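Cobalamin biosynthesis protein CobN (Mycobacterium tuberculosis, PDB 7C6O) is the large, catalytic subunit of cobaltochelatase, which inserts cobalt into the corrin ring during aerobic cobalamin biosynthesis. Local coordinates at residues D457-A460 with T461-A464; D468-T471 with A472-P476; G570-A573 with S574-P577. All blocks are in the same frame, centred on the assembly; numbering follows the deposited sequence.

In the fold
The three contacts follow one another along the chain within the CobN/magnesium chelatase family region, in the order interaction 1, interaction 2, interaction 3. Interaction 1 covers the last turn of helix 452-459 and the short turn into helix 464-474, whose last turns form interaction 2; their centres lie about 12 Å apart, and Phe459 packs on Val470 and Thr471. Interaction 3, the loop leading into helix 576-581, comes about a hundred residues later, yet its centre is about 13 Å from that of interaction 1, where Pro463 meets Ala573 and Ser574. Interactions 2 and 3 do not touch, their nearest atoms being about 7 Å apart. The linker between the two successive helices thus sits against a more deeply buried loop.

Interaction 1 (D457-A460 with T461-A464); sequences DWFA and TLPA
The carbonyl oxygen of Trp458 is gripped twice by Thr461, once by the side chain and once by the backbone. The hydroxyl OG1 of Thr461 donates to Trp458 O over 2.7 Å, lying in the plane of the carbonyl, whereas Thr461 N reaches the same Trp458 O at 2.9 Å from above that plane. The hydroxyl can turn back onto the carbonyl because it sits between the backbone N and the carbonyl carbon of its own residue (chi1 71°). This leaves the methyl branch beside the backbone N, with Thr461 CG2 3.4 Å from Asp457 O. Together the bonds satisfy a carbonyl near the end of helix 452-459, where the regular i to i+4 pattern gives way to shorter links. The next link is Leu462 N to Phe459 O, 3.2 Å and fairly straight at 161°, which closes a type I beta turn from Phe459 to Leu462. The turn swings the chain toward Pro463, the N-cap of helix 464-474, making a short connection between two consecutive helices. Within it Leu462 folds back toward the helix it has just left. Its CD1 lies over one face of the Trp458 indole, off-centre toward the rim of the six-membered ring, in a CH-pi contact of 4.0 Å to the ring centroid; the closest ring atom is Trp458 CH2, 3.6 Å from Leu462 CD1. The same methyl also meets Phe459, CD1 of Leu462 lying 4.0 Å from CD1 of the phenyl ring, and the two side chains cross at about a right angle. Trp458 also packs on Leu533 and Arg537 of helix 530-539, while Phe459 makes an edge-to-face contact with His530 and reaches helix 464-474.

Interaction 2 (D468-T471 with A472-P476); sequences DVVT and AYWGP
The phenol ring of Tyr473 turns an edge to the backbone one helical turn earlier: Val469 O lies near the ring plane, 3.3 Å from Tyr473 CD1. The side chains of Val469 and Tyr473 lie side by side and point the same way, and in one of the two modelled conformers of the valine its methyl CG1 is 4.1 Å from Tyr473 CD1. The tyrosine hydroxyl bonds to Asp523, and Pro527 touches both side chains. At Trp474 the carbonyl oxygen of Val470 likewise lies at the ring edge, near its plane, and Val470 CG1 is 4.3 Å from Trp474 CD1. The indole NE1 donates to Pro527 O, so the two aromatic residues are tied to the loop preceding helix 530-539 by their polar ends, while His530 of that helix packs on Val470 and Trp474. Beneath the side chains the helical bonds run from Ala472 N to Asp468 O, from Tyr473 N to Val469 O and from Trp474 N to Val470 O, the last being 2.8 Å long. A final bond, Gly475 N to Thr471 O, is more bent (132°), and its donor stands above the carbonyl plane. In Thr471, the same rotation that sends the hydroxyl to Thr467 O puts the methyl beside the departing chain, CG2 lying 3.6 Å from Gly475 O and 4.1 Å from Pro476 CA. The same oxygen, Gly475 O, receives a CA-H contact from Thr471 and a hydrogen bond from His530. Gly475, the first residue past the helix, has positive phi (83°), as glycines often do at helix C-termini, and is followed by Pro476, which has no N-H to donate to a further helical bond.

Interaction 3 (G570-A573 with S574-P577); sequences GMSA and SCGP
A type I beta turn runs from Ser572 to Cys575 and is closed by Cys575 N donating to Ser572 O at 3.2 Å, with the donor well above the carbonyl plane. The side chain of Cys575 turns back to the first residue of the turn: SG, anti to its carbonyl carbon (chi1 -67°), accepts from Ser572 N at 3.3 Å in a nearly straight bond of 167°. The two residues are therefore linked reciprocally, one N-H meeting a carbonyl and the other a sulfur. Ser572 places its hydroxyl in the same corner, and its OG lies 3.1 Å from Ser574 OG, a hydrogen bond in which either oxygen could be the donor. The methyl of Met571 meets the CB of Cys575, the methionine chain being bent at both chi2 and chi3. Met571 CE rests 3.7 Å from Cys575 CB and 4.1 Å from Pro577 CG, an apolar patch that also borders Arg604 of helix 595-604. Ala573 and Ser574, at the turn's corner, meet helix 343-361 and helix 464-474 respectively. Cys575 is at the N-cap of helix 576-581, but its sulfur faces back to the turn. The N-H of the buried Ser572 is therefore satisfied by sulfur, a softer and generally weaker acceptor than oxygen, and the buried thiol has a polar partner.

Interaction 1 (D457-A460 with T461-A464)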
# COMPACT_ATOMS: atom_id res chain seq x y z
N ASP A 457 32.74 12.38 -4.78
CA ASP A 457 33.14 11.24 -5.59
C ASP A 457 31.98 10.27 -5.79
O ASP A 457 31.80 9.73 -6.89
CB ASP A 457 34.34 10.53 -4.97
CG ASP A 457 35.64 11.30 -5.14
OD1 ASP A 457 35.70 12.20 -6.01
OD2 ASP A 457 36.60 11.01 -4.40
N TRP A 458 31.18 10.04 -4.75
CA TRP A 458 29.99 9.21 -4.91
C TRP A 458 28.90 9.96 -5.68
O TRP A 458 28.27 9.40 -6.58
CB TRP A 458 29.44 8.75 -3.56
CG TRP A 458 28.03 8.25 -3.70
CD1 TRP A 458 27.64 7.02 -4.15
CD2 TRP A 458 26.82 8.98 -3.45
NE1 TRP A 458 26.27 6.93 -4.17
CE2 TRP A 458 25.74 8.12 -3.75
CE3 TRP A 458 26.55 10.27 -3.00
CZ2 TRP A 458 24.41 8.51 -3.60
CZ3 TRP A 458 25.22 10.66 -2.85
CH2 TRP A 458 24.17 9.78 -3.16
N PHE A 459 28.66 11.22 -5.32
CA PHE A 459 27.60 12.00 -5.95
C PHE A 459 27.78 12.04 -7.46
O PHE A 459 26.79 11.98 -8.21
CB PHE A 459 27.60 13.41 -5.35
CG PHE A 459 26.42 14.25 -5.75
CD1 PHE A 459 25.15 13.98 -5.25
CD2 PHE A 459 26.59 15.33 -6.59
CE1 PHE A 459 24.07 14.77 -5.61
CE2 PHE A 459 25.51 16.12 -6.96
CZ PHE A 459 24.25 15.84 -6.46
N ALA A 460 29.03 12.08 -7.93
CA ALA A 460 29.31 12.18 -9.36
C ALA A 460 28.98 10.90 -10.12
O ALA A 460 28.87 10.95 -11.35
CB ALA A 460 30.78 12.54 -9.57
N THR A 461 28.84 9.76 -9.44
CA THR A 461 28.48 8.53 -10.12
C THR A 461 26.99 8.42 -10.40
O THR A 461 26.58 7.47 -11.08
CB THR A 461 28.93 7.30 -9.31
OG1 THR A 461 28.11 7.17 -8.15
CG2 THR A 461 30.39 7.44 -8.89
N LEU A 462 26.19 9.35 -9.91
CA LEU A 462 24.75 9.33 -10.13
C LEU A 462 24.41 9.90 -11.50
O LEU A 462 25.19 10.67 -12.07
CB LEU A 462 24.06 10.14 -9.04
CG LEU A 462 24.23 9.63 -7.61
CD1 LEU A 462 23.62 10.60 -6.62
CD2 LEU A 462 23.61 8.25 -7.46
N PRO A 463 23.26 9.53 -12.06
CA PRO A 463 22.84 10.11 -13.34
C PRO A 463 22.64 11.61 -13.22
O PRO A 463 22.18 12.12 -12.19
CB PRO A 463 21.52 9.39 -13.65
CG PRO A 463 21.53 8.16 -12.80
CD PRO A 463 22.31 8.51 -11.57
N ALA A 464 22.99 12.33 -14.29
CA ALA A 464 22.82 13.78 -14.31
C ALA A 464 21.37 14.18 -14.08
O ALA A 464 21.11 15.25 -13.52
CB ALA A 464 23.33 14.36 -15.63

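Interaction 2 (D468-T471 with A472-P476)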
# COMPACT_ATOMS: atom_id res chain seq x y z
N ASP A 468 21.40 16.98 -11.34
CA ASP A 468 20.94 18.30 -11.76
C ASP A 468 19.85 18.82 -10.83
O ASP A 468 19.87 20.00 -10.44
CB ASP A 468 20.42 18.26 -13.19
CG ASP A 468 21.53 18.20 -14.22
OD1 ASP A 468 22.72 18.31 -13.84
OD2 ASP A 468 21.21 18.04 -15.42
N VAL A 469 18.90 17.97 -10.45
CA VAL A 469 17.78 18.42 -9.62
C VAL A 469 18.24 18.66 -8.19
O VAL A 469 17.83 19.63 -7.54
CB VAL A 469 16.63 17.40 -9.69
CG1 VAL A 469 15.52 17.77 -8.73
CG2 VAL A 469 16.10 17.29 -11.11
N VAL A 470 19.11 17.79 -7.67
CA VAL A 470 19.58 17.94 -6.29
C VAL A 470 20.38 19.23 -6.15
O VAL A 470 20.17 20.01 -5.21
CB VAL A 470 20.41 16.72 -5.86
CG1 VAL A 470 21.12 16.99 -4.55
CG2 VAL A 470 19.51 15.49 -5.73
N THR A 471 21.29 19.49 -7.09
CA THR A 471 22.08 20.72 -7.01
C THR A 471 21.24 21.95 -7.30
O THR A 471 21.55 23.04 -6.82
CB THR A 471 23.28 20.66 -7.96
OG1 THR A 471 22.82 20.44 -9.30
CG2 THR A 471 24.23 19.54 -7.56
N ALA A 472 20.17 21.80 -8.09
CA ALA A 472 19.30 22.94 -8.38
C ALA A 472 18.62 23.45 -7.11
O ALA A 472 18.45 24.66 -6.93
CB ALA A 472 18.26 22.56 -9.43
N TYR A 473 18.24 22.54 -6.22
CA TYR A 473 17.56 22.92 -4.99
C TYR A 473 18.50 23.11 -3.81
O TYR A 473 18.24 23.96 -2.95
CB TYR A 473 16.50 21.87 -4.63
CG TYR A 473 15.25 21.96 -5.47
CD1 TYR A 473 15.16 21.31 -6.70
CD2 TYR A 473 14.15 22.68 -5.03
CE1 TYR A 473 14.01 21.39 -7.46
CE2 TYR A 473 13.00 22.77 -5.78
CZ TYR A 473 12.93 22.12 -7.00
OH TYR A 473 11.79 22.20 -7.75
N TRP A 474 19.59 22.35 -3.74
CA TRP A 474 20.46 22.35 -2.57
C TRP A 474 21.86 22.87 -2.84
O TRP A 474 22.69 22.86 -1.93
CB TRP A 474 20.54 20.94 -1.98
CG TRP A 474 19.19 20.41 -1.58
CD1 TRP A 474 18.43 19.49 -2.26
CD2 TRP A 474 18.44 20.77 -0.42
NE1 TRP A 474 17.25 19.27 -1.58
CE2 TRP A 474 17.24 20.04 -0.45
CE3 TRP A 474 18.67 21.65 0.65
CZ2 TRP A 474 16.27 20.15 0.55
CZ3 TRP A 474 17.71 21.76 1.63
CH2 TRP A 474 16.52 21.02 1.58
N GLY A 475 22.15 23.33 -4.06
CA GLY A 475 23.45 23.85 -4.39
C GLY A 475 24.43 22.75 -4.73
O GLY A 475 24.13 21.56 -4.60
N PRO A 476 25.62 23.13 -5.19
CA PRO A 476 26.63 22.11 -5.49
C PRO A 476 27.02 21.36 -4.24
O PRO A 476 26.87 21.88 -3.11
CB PRO A 476 27.80 22.94 -6.05
CG PRO A 476 27.58 24.32 -5.57
CD PRO A 476 26.10 24.49 -5.46

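Interaction 3 (G570-A573 with S574-P577)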
# COMPACT_ATOMS: atom_id res chain seq x y z
N GLY A 570 9.56 0.17 -10.01
CA GLY A 570 10.60 -0.14 -10.96
C GLY A 570 11.69 0.92 -10.92
O GLY A 570 11.95 1.60 -11.92
N MET A 571 12.33 1.07 -9.76
CA MET A 571 13.18 2.22 -9.50
C MET A 571 14.37 2.25 -10.46
O MET A 571 14.91 1.21 -10.86
CB MET A 571 13.69 2.20 -8.06
CG MET A 571 12.60 1.92 -7.02
SD MET A 571 11.09 2.87 -7.24
CE MET A 571 11.66 4.53 -6.91
N SER A 572 14.77 3.46 -10.83
CA SER A 572 15.91 3.72 -11.69
C SER A 572 17.07 4.27 -10.87
O SER A 572 16.93 4.57 -9.68
CB SER A 572 15.55 4.70 -12.81
OG SER A 572 15.42 6.02 -12.31
N ALA A 573 18.21 4.44 -11.54
CA ALA A 573 19.38 5.01 -10.88
C ALA A 573 19.19 6.49 -10.56
O ALA A 573 19.91 7.03 -9.71
CB ALA A 573 20.62 4.82 -11.75
N SER A 574 18.24 7.16 -11.21
CA SER A 574 17.99 8.57 -10.92
C SER A 574 16.87 8.77 -9.91
O SER A 574 16.52 9.92 -9.62
CB SER A 574 17.67 9.33 -12.22
OG SER A 574 16.44 8.91 -12.76
N CYS A 575 16.33 7.69 -9.36
CA CYS A 575 15.25 7.78 -8.38
C CYS A 575 15.84 7.97 -6.98
O CYS A 575 16.76 7.26 -6.58
CB CYS A 575 14.38 6.53 -8.41
SG CYS A 575 13.43 6.32 -9.93
N GLY A 576 15.29 8.94 -6.25
CA GLY A 576 15.73 9.26 -4.91
C GLY A 576 15.89 8.07 -3.98
O GLY A 576 16.94 7.90 -3.35
N PRO A 577 14.85 7.24 -3.85
CA PRO A 577 14.98 6.06 -2.98
C PRO A 577 16.11 5.13 -3.37
O PRO A 577 16.72 4.50 -2.50
CB PRO A 577 13.62 5.37 -3.12
CG PRO A 577 12.69 6.47 -3.48
CD PRO A 577 13.48 7.40 -4.36